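Local atomic coordinates of phenol hydroxylase component phN (Pseudomonas stutzeri, PDB entry 3U52), a protein that probably forms the diiron-bearing catalytic subunit of a multicomponent phenol hydroxylase, activating dioxygen to place a hydroxyl group on the aromatic ring. Residues Asn87-Arg92 with Leu284-Met289; Asp253-Val258 with Tyr313-Pro318; Leu335-Tyr340 with Pro375-Leu380. All coordinates share one frame; numbering follows the deposited sequence.

Interaction 1. Residues Asn87-Arg92 with Leu284-Met289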
loop_
_atom_site.group_PDB
_atom_site.type_symbol
_atom_site.label_atom_id
_atom_site.label_comp_id
_atom_site.label_asym_id
_atom_site.label_seq_id
_atom_site.Cartn_x
_atom_site.Cartn_y
_atom_site.Cartn_z
ATOM N N ASN A 87 -15.734 6.842 -7.884
ATOM C CA ASN A 87 -14.906 7.608 -8.829
ATOM C C ASN A 87 -14.754 7.006 -10.218
ATOM O O ASN A 87 -14.061 7.576 -11.051
ATOM C CB ASN A 87 -13.523 7.872 -8.239
ATOM C CG ASN A 87 -13.595 8.650 -6.931
ATOM O OD1 ASN A 87 -12.811 8.419 -6.002
ATOM N ND2 ASN A 87 -14.539 9.572 -6.855
ATOM N N ILE A 88 -15.442 5.905 -10.495
ATOM C CA ILE A 88 -15.455 5.382 -11.853
ATOM C C ILE A 88 -16.205 6.339 -12.785
ATOM O O ILE A 88 -16.956 7.206 -12.323
ATOM C CB ILE A 88 -16.022 3.918 -11.958
ATOM C CG1 ILE A 88 -17.460 3.814 -11.429
ATOM C CG2 ILE A 88 -15.054 2.878 -11.288
ATOM C CD1 ILE A 88 -18.095 2.420 -11.623
ATOM N N SER A 89 -15.972 6.216 -14.085
ATOM C CA SER A 89 -16.566 7.119 -15.089
ATOM C C SER A 89 -18.125 7.098 -15.050
ATOM O O SER A 89 -18.766 8.165 -15.103
ATOM C CB SER A 89 -16.047 6.762 -16.478
ATOM O OG SER A 89 -16.246 5.366 -16.708
ATOM N N ASP A 90 -18.701 5.897 -14.928
ATOM C CA ASP A 90 -20.173 5.661 -14.969
ATOM C C ASP A 90 -20.426 4.227 -14.567
ATOM O O ASP A 90 -19.592 3.353 -14.830
ATOM C CB ASP A 90 -20.711 5.844 -16.402
ATOM C CG ASP A 90 -22.241 5.738 -16.468
ATOM O OD1 ASP A 90 -22.764 4.689 -16.860
ATOM O OD2 ASP A 90 -22.915 6.691 -16.029
ATOM N N ALA A 91 -21.570 3.961 -13.939
ATOM C CA ALA A 91 -21.891 2.620 -13.474
ATOM C C ALA A 91 -22.007 1.602 -14.638
ATOM O O ALA A 91 -21.877 0.399 -14.380
ATOM C CB ALA A 91 -23.136 2.613 -12.650
ATOM N N ARG A 92 -22.208 2.068 -15.887
ATOM C CA ARG A 92 -22.214 1.154 -17.048
ATOM C C ARG A 92 -20.915 0.355 -17.051
ATOM O O ARG A 92 -20.882 -0.805 -17.476
ATOM C CB ARG A 92 -22.346 1.877 -18.407
ATOM C CG ARG A 92 -23.750 2.470 -18.671
ATOM C CD ARG A 92 -23.841 3.196 -20.048
ATOM N NE ARG A 92 -22.776 4.199 -20.188
ATOM C CZ ARG A 92 -22.419 4.828 -21.319
ATOM N NH1 ARG A 92 -23.030 4.551 -22.478
ATOM N NH2 ARG A 92 -21.421 5.733 -21.305
ATOM N N LEU A 284 -17.114 0.043 -22.101
ATOM C CA LEU A 284 -16.288 1.092 -21.483
ATOM C C LEU A 284 -16.813 2.500 -21.838
ATOM O O LEU A 284 -16.863 2.841 -23.019
ATOM C CB LEU A 284 -14.813 0.947 -21.903
ATOM C CG LEU A 284 -14.106 -0.397 -21.657
ATOM C CD1 LEU A 284 -12.721 -0.394 -22.299
ATOM C CD2 LEU A 284 -14.019 -0.719 -20.151
ATOM N N PRO A 285 -17.255 3.288 -20.822
ATOM C CA PRO A 285 -17.676 4.675 -21.066
ATOM C C PRO A 285 -16.597 5.523 -21.756
ATOM O O PRO A 285 -16.901 6.179 -22.777
ATOM C CB PRO A 285 -18.013 5.198 -19.652
ATOM C CG PRO A 285 -18.492 3.968 -18.923
ATOM C CD PRO A 285 -17.543 2.874 -19.416
ATOM N N ASN A 286 -15.361 5.492 -21.221
ATOM C CA ASN A 286 -14.193 6.064 -21.918
ATOM C C ASN A 286 -13.430 4.991 -22.664
ATOM O O ASN A 286 -12.977 4.019 -22.037
ATOM C CB ASN A 286 -13.256 6.845 -20.959
ATOM C CG ASN A 286 -14.025 7.849 -20.112
ATOM O OD1 ASN A 286 -14.913 8.533 -20.627
ATOM N ND2 ASN A 286 -13.726 7.923 -18.829
ATOM N N LYS A 287 -13.263 5.202 -23.983
ATOM C CA LYS A 287 -12.704 4.204 -24.886
ATOM C C LYS A 287 -11.184 4.256 -24.861
ATOM O O LYS A 287 -10.602 5.341 -24.757
ATOM C CB LYS A 287 -13.166 4.429 -26.346
ATOM C CG LYS A 287 -14.672 4.632 -26.572
ATOM C CD LYS A 287 -15.543 3.378 -26.217
ATOM C CE LYS A 287 -17.044 3.750 -26.246
ATOM N NZ LYS A 287 -17.899 2.595 -25.709
ATOM N N VAL A 288 -10.551 3.096 -24.971
ATOM C CA VAL A 288 -9.084 2.987 -25.064
ATOM C C VAL A 288 -8.682 2.986 -26.554
ATOM O O VAL A 288 -7.934 3.845 -27.036
ATOM C CB VAL A 288 -8.544 1.687 -24.377
ATOM C CG1 VAL A 288 -6.981 1.667 -24.383
ATOM C CG2 VAL A 288 -9.046 1.580 -22.959
ATOM N N MET A 289 -9.170 2.000 -27.271
ATOM C CA MET A 289 -8.933 1.857 -28.703
ATOM C C MET A 289 -10.051 0.935 -29.165
ATOM O O MET A 289 -10.792 0.406 -28.318
ATOM C CB MET A 289 -7.568 1.249 -29.009
ATOM C CG MET A 289 -7.407 -0.207 -28.604
ATOM S SD MET A 289 -5.690 -0.814 -28.665
ATOM C CE MET A 289 -5.554 -1.136 -26.900
#

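Interaction 2. Residues Asp253-Val258 with Tyr313-Pro318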
loop_
_atom_site.group_PDB
_atom_site.type_symbol
_atom_site.label_atom_id
_atom_site.label_comp_id
_atom_site.label_asym_id
_atom_site.label_seq_id
_atom_site.Cartn_x
_atom_site.Cartn_y
_atom_site.Cartn_z
ATOM N N ASP A 253 8.981 -34.884 -36.501
ATOM C CA ASP A 253 7.609 -35.397 -36.417
ATOM C C ASP A 253 6.659 -34.499 -35.571
ATOM O O ASP A 253 5.450 -34.555 -35.760
ATOM C CB ASP A 253 7.588 -36.833 -35.918
ATOM C CG ASP A 253 8.280 -37.830 -36.908
ATOM O OD1 ASP A 253 8.456 -37.506 -38.114
ATOM O OD2 ASP A 253 8.643 -38.941 -36.457
ATOM N N ASN A 254 7.218 -33.632 -34.701
ATOM C CA ASN A 254 6.367 -32.797 -33.826
ATOM C C ASN A 254 5.749 -31.675 -34.608
ATOM O O ASN A 254 4.822 -31.030 -34.140
ATOM C CB ASN A 254 7.140 -32.177 -32.669
ATOM C CG ASN A 254 7.698 -33.211 -31.715
ATOM O OD1 ASN A 254 7.296 -34.375 -31.747
ATOM N ND2 ASN A 254 8.612 -32.782 -30.836
ATOM N N VAL A 255 6.271 -31.421 -35.795
ATOM C CA VAL A 255 5.933 -30.150 -36.457
ATOM C C VAL A 255 4.489 -30.152 -36.938
ATOM O O VAL A 255 3.759 -29.171 -36.668
ATOM C CB VAL A 255 6.975 -29.729 -37.598
ATOM C CG1 VAL A 255 6.426 -28.581 -38.450
ATOM C CG2 VAL A 255 8.308 -29.349 -36.984
ATOM N N PRO A 256 4.054 -31.226 -37.663
ATOM C CA PRO A 256 2.641 -31.189 -38.090
ATOM C C PRO A 256 1.620 -31.286 -36.935
ATOM O O PRO A 256 0.519 -30.747 -37.051
ATOM C CB PRO A 256 2.517 -32.403 -39.012
ATOM C CG PRO A 256 3.630 -33.312 -38.551
ATOM C CD PRO A 256 4.757 -32.409 -38.212
ATOM N N ILE A 257 1.978 -31.958 -35.841
ATOM C CA ILE A 257 1.073 -32.033 -34.682
ATOM C C ILE A 257 0.884 -30.622 -34.085
ATOM O O ILE A 257 -0.239 -30.220 -33.770
ATOM C CB ILE A 257 1.638 -32.981 -33.582
ATOM C CG1 ILE A 257 1.869 -34.405 -34.169
ATOM C CG2 ILE A 257 0.688 -32.961 -32.345
ATOM C CD1 ILE A 257 2.613 -35.355 -33.212
ATOM N N VAL A 258 2.005 -29.910 -33.912
ATOM C CA VAL A 258 1.989 -28.554 -33.373
ATOM C C VAL A 258 1.243 -27.654 -34.317
ATOM O O VAL A 258 0.523 -26.779 -33.880
ATOM C CB VAL A 258 3.427 -27.982 -33.129
ATOM C CG1 VAL A 258 3.373 -26.508 -32.805
ATOM C CG2 VAL A 258 4.113 -28.712 -31.970
ATOM N N TYR A 313 11.060 -23.417 -38.703
ATOM C CA TYR A 313 10.698 -24.780 -38.244
ATOM C C TYR A 313 9.751 -25.473 -39.195
ATOM O O TYR A 313 9.425 -26.633 -38.983
ATOM C CB TYR A 313 10.042 -24.746 -36.868
ATOM C CG TYR A 313 10.869 -24.095 -35.799
ATOM C CD1 TYR A 313 10.478 -22.886 -35.223
ATOM C CD2 TYR A 313 12.059 -24.676 -35.381
ATOM C CE1 TYR A 313 11.237 -22.281 -34.247
ATOM C CE2 TYR A 313 12.841 -24.082 -34.396
ATOM C CZ TYR A 313 12.419 -22.889 -33.830
ATOM O OH TYR A 313 13.219 -22.338 -32.854
ATOM N N GLY A 314 9.311 -24.790 -40.246
ATOM C CA GLY A 314 8.293 -25.375 -41.121
ATOM C C GLY A 314 6.858 -25.041 -40.692
ATOM O O GLY A 314 5.910 -25.673 -41.165
ATOM N N ILE A 315 6.687 -24.047 -39.819
ATOM C CA ILE A 315 5.338 -23.686 -39.306
ATOM C C ILE A 315 4.714 -22.586 -40.196
ATOM O O ILE A 315 5.407 -21.676 -40.616
ATOM C CB ILE A 315 5.415 -23.226 -37.800
ATOM C CG1 ILE A 315 5.720 -24.405 -36.869
ATOM C CG2 ILE A 315 4.180 -22.394 -37.347
ATOM C CD1 ILE A 315 4.645 -25.487 -36.789
ATOM N N ARG A 316 3.443 -22.689 -40.548
ATOM C CA ARG A 316 2.780 -21.588 -41.296
ATOM C C ARG A 316 1.802 -20.861 -40.350
ATOM O O ARG A 316 1.486 -21.380 -39.279
ATOM C CB ARG A 316 2.043 -22.110 -42.534
ATOM C CG ARG A 316 1.068 -23.230 -42.189
ATOM C CD ARG A 316 -0.083 -23.445 -43.148
ATOM N NE ARG A 316 -0.878 -24.597 -42.716
ATOM C CZ ARG A 316 -1.794 -24.554 -41.743
ATOM N NH1 ARG A 316 -2.051 -23.409 -41.116
ATOM N NH2 ARG A 316 -2.457 -25.646 -41.395
ATOM N N PRO A 317 1.342 -19.646 -40.735
ATOM C CA PRO A 317 0.384 -18.943 -39.854
ATOM C C PRO A 317 -0.907 -19.757 -39.691
ATOM O O PRO A 317 -1.242 -20.635 -40.562
ATOM C CB PRO A 317 0.140 -17.593 -40.568
ATOM C CG PRO A 317 1.185 -17.496 -41.654
ATOM C CD PRO A 317 1.685 -18.873 -41.965
ATOM N N PRO A 318 -1.672 -19.498 -38.604
ATOM C CA PRO A 318 -2.895 -20.306 -38.401
ATOM C C PRO A 318 -3.913 -20.259 -39.553
ATOM O O PRO A 318 -4.126 -19.217 -40.197
ATOM C CB PRO A 318 -3.526 -19.715 -37.108
ATOM C CG PRO A 318 -2.439 -18.944 -36.483
ATOM C CD PRO A 318 -1.489 -18.487 -37.534
#

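Interaction 3. Residues Leu335-Tyr340 with Pro375-Leu380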
loop_
_atom_site.group_PDB
_atom_site.type_symbol
_atom_site.label_atom_id
_atom_site.label_comp_id
_atom_site.label_asym_id
_atom_site.label_seq_id
_atom_site.Cartn_x
_atom_site.Cartn_y
_atom_site.Cartn_z
ATOM N N LEU A 335 -21.836 -9.126 -31.581
ATOM C CA LEU A 335 -21.988 -9.635 -30.239
ATOM C C LEU A 335 -22.827 -8.703 -29.352
ATOM O O LEU A 335 -23.627 -9.175 -28.548
ATOM C CB LEU A 335 -20.606 -9.877 -29.617
ATOM C CG LEU A 335 -20.090 -11.245 -30.041
ATOM C CD1 LEU A 335 -18.624 -11.103 -30.136
ATOM C CD2 LEU A 335 -20.486 -12.188 -28.917
ATOM N N TRP A 336 -22.678 -7.376 -29.510
ATOM C CA TRP A 336 -23.374 -6.486 -28.568
ATOM C C TRP A 336 -24.847 -6.618 -28.820
ATOM O O TRP A 336 -25.685 -6.717 -27.917
ATOM C CB TRP A 336 -22.944 -5.035 -28.735
ATOM C CG TRP A 336 -23.623 -4.059 -27.782
ATOM C CD1 TRP A 336 -24.540 -3.068 -28.110
ATOM C CD2 TRP A 336 -23.467 -3.996 -26.362
ATOM N NE1 TRP A 336 -24.904 -2.371 -26.975
ATOM C CE2 TRP A 336 -24.240 -2.899 -25.900
ATOM C CE3 TRP A 336 -22.694 -4.724 -25.434
ATOM C CZ2 TRP A 336 -24.284 -2.535 -24.560
ATOM C CZ3 TRP A 336 -22.747 -4.358 -24.105
ATOM C CH2 TRP A 336 -23.536 -3.273 -23.683
ATOM N N THR A 337 -25.179 -6.595 -30.092
ATOM C CA THR A 337 -26.571 -6.836 -30.543
ATOM C C THR A 337 -27.203 -8.232 -30.090
ATOM O O THR A 337 -28.393 -8.310 -29.668
ATOM C CB THR A 337 -26.554 -6.370 -32.048
ATOM O OG1 THR A 337 -27.235 -5.125 -32.248
ATOM C CG2 THR A 337 -26.710 -7.348 -33.035
ATOM N N THR A 338 -26.399 -9.283 -30.063
ATOM C CA THR A 338 -26.766 -10.571 -29.476
ATOM C C THR A 338 -27.052 -10.460 -27.989
ATOM O O THR A 338 -28.097 -10.935 -27.516
ATOM C CB THR A 338 -25.626 -11.575 -29.706
ATOM O OG1 THR A 338 -25.512 -11.733 -31.128
ATOM C CG2 THR A 338 -25.883 -12.928 -29.033
ATOM N N PHE A 339 -26.143 -9.829 -27.239
ATOM C CA PHE A 339 -26.310 -9.730 -25.797
ATOM C C PHE A 339 -27.450 -8.794 -25.454
ATOM O O PHE A 339 -28.206 -9.052 -24.503
ATOM C CB PHE A 339 -25.009 -9.337 -25.101
ATOM C CG PHE A 339 -24.063 -10.519 -24.893
ATOM C CD1 PHE A 339 -23.002 -10.743 -25.747
ATOM C CD2 PHE A 339 -24.281 -11.409 -23.864
ATOM C CE1 PHE A 339 -22.121 -11.806 -25.538
ATOM C CE2 PHE A 339 -23.402 -12.464 -23.625
ATOM C CZ PHE A 339 -22.333 -12.680 -24.487
ATOM N N TYR A 340 -27.614 -7.738 -26.232
ATOM C CA TYR A 340 -28.758 -6.808 -26.035
ATOM C C TYR A 340 -30.127 -7.565 -25.997
ATOM O O TYR A 340 -30.926 -7.375 -25.076
ATOM C CB TYR A 340 -28.743 -5.734 -27.151
ATOM C CG TYR A 340 -29.808 -4.692 -27.054
ATOM C CD1 TYR A 340 -31.075 -4.913 -27.596
ATOM C CD2 TYR A 340 -29.567 -3.506 -26.406
ATOM C CE1 TYR A 340 -32.090 -3.956 -27.499
ATOM C CE2 TYR A 340 -30.575 -2.516 -26.329
ATOM C CZ TYR A 340 -31.825 -2.767 -26.855
ATOM O OH TYR A 340 -32.777 -1.795 -26.745
ATOM N N PRO A 375 -28.114 1.496 -38.199
ATOM C CA PRO A 375 -29.566 1.340 -38.378
ATOM C C PRO A 375 -30.227 0.412 -37.332
ATOM O O PRO A 375 -31.374 0.604 -36.996
ATOM C CB PRO A 375 -29.711 0.721 -39.764
ATOM C CG PRO A 375 -28.343 0.668 -40.372
ATOM C CD PRO A 375 -27.335 1.111 -39.399
ATOM N N ARG A 376 -29.477 -0.563 -36.803
ATOM C CA ARG A 376 -29.993 -1.432 -35.754
ATOM C C ARG A 376 -30.313 -0.608 -34.536
ATOM O O ARG A 376 -31.384 -0.783 -33.962
ATOM C CB ARG A 376 -28.971 -2.475 -35.334
ATOM C CG ARG A 376 -28.504 -3.349 -36.459
ATOM C CD ARG A 376 -27.542 -4.468 -35.910
ATOM N NE ARG A 376 -27.260 -5.360 -37.040
ATOM C CZ ARG A 376 -26.779 -6.589 -36.934
ATOM N NH1 ARG A 376 -26.484 -7.102 -35.719
ATOM N NH2 ARG A 376 -26.580 -7.286 -38.052
ATOM N N TYR A 377 -29.368 0.238 -34.111
ATOM C CA TYR A 377 -29.567 1.074 -32.908
ATOM C C TYR A 377 -30.673 2.132 -33.146
ATOM O O TYR A 377 -31.452 2.424 -32.249
ATOM C CB TYR A 377 -28.236 1.690 -32.440
ATOM C CG TYR A 377 -27.161 0.607 -32.160
ATOM C CD1 TYR A 377 -27.381 -0.397 -31.205
ATOM C CD2 TYR A 377 -25.950 0.582 -32.867
ATOM C CE1 TYR A 377 -26.409 -1.424 -30.979
ATOM C CE2 TYR A 377 -24.986 -0.420 -32.652
ATOM C CZ TYR A 377 -25.232 -1.413 -31.718
ATOM O OH TYR A 377 -24.289 -2.384 -31.506
ATOM N N GLU A 378 -30.776 2.646 -34.371
ATOM C CA GLU A 378 -31.887 3.556 -34.694
ATOM C C GLU A 378 -33.254 2.875 -34.444
ATOM O O GLU A 378 -34.107 3.419 -33.714
ATOM C CB GLU A 378 -31.741 4.089 -36.105
ATOM C CG GLU A 378 -30.457 4.884 -36.286
ATOM C CD GLU A 378 -30.292 5.433 -37.695
ATOM O OE1 GLU A 378 -29.429 6.332 -37.902
ATOM O OE2 GLU A 378 -31.021 4.978 -38.599
ATOM N N TYR A 379 -33.437 1.682 -35.029
ATOM C CA TYR A 379 -34.642 0.874 -34.831
ATOM C C TYR A 379 -34.877 0.462 -33.375
ATOM O O TYR A 379 -35.993 0.596 -32.866
ATOM C CB TYR A 379 -34.629 -0.380 -35.741
ATOM C CG TYR A 379 -35.848 -1.270 -35.525
ATOM C CD1 TYR A 379 -37.113 -0.926 -36.063
ATOM C CD2 TYR A 379 -35.755 -2.408 -34.753
ATOM C CE1 TYR A 379 -38.260 -1.729 -35.835
ATOM C CE2 TYR A 379 -36.897 -3.215 -34.503
ATOM C CZ TYR A 379 -38.129 -2.863 -35.064
ATOM O OH TYR A 379 -39.233 -3.631 -34.821
ATOM N N LEU A 380 -33.832 -0.038 -32.699
ATOM C CA LEU A 380 -34.031 -0.524 -31.329
ATOM C C LEU A 380 -34.379 0.633 -30.387
ATOM O O LEU A 380 -35.168 0.463 -29.468
ATOM C CB LEU A 380 -32.780 -1.247 -30.823
ATOM C CG LEU A 380 -32.455 -2.539 -31.542
ATOM C CD1 LEU A 380 -31.036 -2.979 -31.130
ATOM C CD2 LEU A 380 -33.530 -3.589 -31.235
HETATM O O HOH W 1 -35.061 -2.064 -28.091
#

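Interaction 1. Residues Asn87-Arg92 with Leu284-Met289
Ser89 meets Pro285 because its hydroxyl is turned between its own backbone N and carbonyl carbon (chi1 52°), which aims OG at the proline ring. Ser89 OG lies 3.4 Å from Pro285 CB and nearly as close to Pro285 CG. Asn286, next after the proline, has CG anti to its carbonyl carbon (chi1 -50°); its amide thereby comes back to the serine, with Asn286 ND2 3.5 Å from Ser89 CB. Pro285 is the centrepiece: Asp90 CB touches its CG at 3.8 Å, while Arg92 runs past it in the opposite direction and offers NH2 obliquely, 3.8 Å from Pro285 CB.

The first loop is shaped by an Asx turn. Asp90 OD1 accepts from Arg92 N over 2.9 Å (161° at the hydrogen), the donor standing above the carboxylate plane. A bend at chi3 brings Arg92 NE back to the same oxygen in a salt bridge whose hydrogen bond is weak, at 3.4 Å from Asp90 OD1, and leaves the guanidinium beside the proline. In the second loop, Lys287 NZ donates to Leu284 O at 2.9 Å, folding the lysine back toward the end of helix 254-283, where Asp281 O is a second acceptor.

Polar ties between these surface loops run through third parties. Glu357 forms salt bridges with both Arg92 NH1 and Lys287 NZ, and Asn217 OD1 is hydrogen-bonded to both Ser89 OG and Asn286 N; Asn286 ND2 is bonded to Tyr216 O. The contact thus joins the approach to helix 94-103 with the link between helices 254-283 and 291-310.

The example separates two roles: the proline supplies direct van der Waals contact, while a shared carboxylate and a shared amide oxygen clasp both loops, and the carboxylate would probably also offset the like charges of Arg92 and Lys287.

Interaction 2. Residues Asp253-Val258 with Tyr313-Pro318
Val255 straddles the carbonyl of Tyr313: both methyls of its fork, CG1 and CG2, approach Tyr313 O to 3.6 Å. Next to this, Ile315 sends its terminal methyl onto the first turn of the helix, Ile315 CD1 standing 3.9 Å from Val255 CG1 and 3.8 Å from the backbone oxygen Val255 O. One turn further on, Val258 CG1 reaches the same methyl more loosely, at 4.3 Å. The isoleucine manages this because CG1 is anti to its carbonyl carbon and the chain then folds again at chi2 (-65°), which turns CD1 toward the two valines.

The backbone that presents these groups is a Schellman motif closing the helix before it. Gly314, with its positive phi of 90°, is the C-prime residue, and Ile315 N reaches back to Leu310 O. A side chain at Gly314 would be jammed against Tyr313 O, which by itself calls for glycine; it would also point toward Val255. The contact therefore sets the end of one helix of this largely helical hydroxylase against the start of another, helix 254-283, where Val258 N bonds to Asn254 O at 3.0 Å.

Further out, Ile315 also packs on Phe307 and Leu310 of helix 291-310, and Val258 on Ile247 and Leu248 of helix 220-250. Tyr313 leads its ring away from the valines, and its OH is hydrogen-bonded to Glu249. Beyond Ile315, Arg316 NH1 donates to Pro317 O over 2.9 Å, nearly in the guanidinium plane, while NH2 forms a salt bridge with Asp263.

Interaction 3. Residues Leu335-Tyr340 with Pro375-Leu380
Tyr340 carries Leu380 over one face of its ring: the methyl CD1 sits 4.2 Å from the ring centroid and 25° off the normal, a CH-pi contact displaced toward the rim, where Leu380 CD1 is 3.9 Å from Tyr340 CE1. At the edge of that ring, in its plane, a water lies 2.7 Å from Tyr340 OH and donates to Leu380 O at 2.9 Å, tying the phenol to the other helix's backbone. The Trp336 ring is met at its edge instead. The side chains of Tyr377 and Trp336 cross at about a right angle, with Tyr377 OH 3.5 Å from Trp336 CD1 and Tyr377 CE1 also near the indole plane. The Arg376 guanidinium has Thr337 at its own edge; the closest approach there, methyl to NH1, is too short to be trusted, but Thr337 OG1 lies 3.7 Å from Arg376 CD.

Two helices pack here side by side and nearly parallel, at 21°, and large side chains bridge the 12.0 Å between their axes. Trp336, Thr337 and Tyr340 meet Arg376, Tyr377 and Leu380, so both helices use the same spacing of one residue and then three. Trp336 and Tyr340 reach across alike, each with CG anti to the backbone N (chi1 -178° in Tyr340). An alanine in place of Arg376 would remove the chain beside Thr337 and is likely to open a gap there, while costing an aromatic side chain of a different protein in the complex its packing partner.

Around this buried contact, Tyr282 stacks on Trp336 and is hydrogen-bonded through its OH to Tyr377 OH, while Trp336 NE1 bonds to Trp351 O. Arg389 makes a cation-pi contact with Tyr340. Phe339, on the same helix 331-342, touches a bound xenon.

Overall arrangement
Across the three contacts, chemistry changes with burial. Interaction 3 is buried throughout and relies on aromatic rings, with one water joining its helices; interaction 2 is partly buried and aliphatic, a helix start against a helix end; interaction 1 lies at the surface, where a serine, an aspartate and an arginine side chain touch a single proline. Interactions 1 and 2 share elements: the former follows the C-terminal end of helix 254-283 and the latter uses its first turns, so their centres stand 42 Å apart on opposite sides of the chain's centre. Interaction 3 is nearer to interaction 1, about 7 Å between nearest atoms, and Trp351 touches both Arg92 and Trp336.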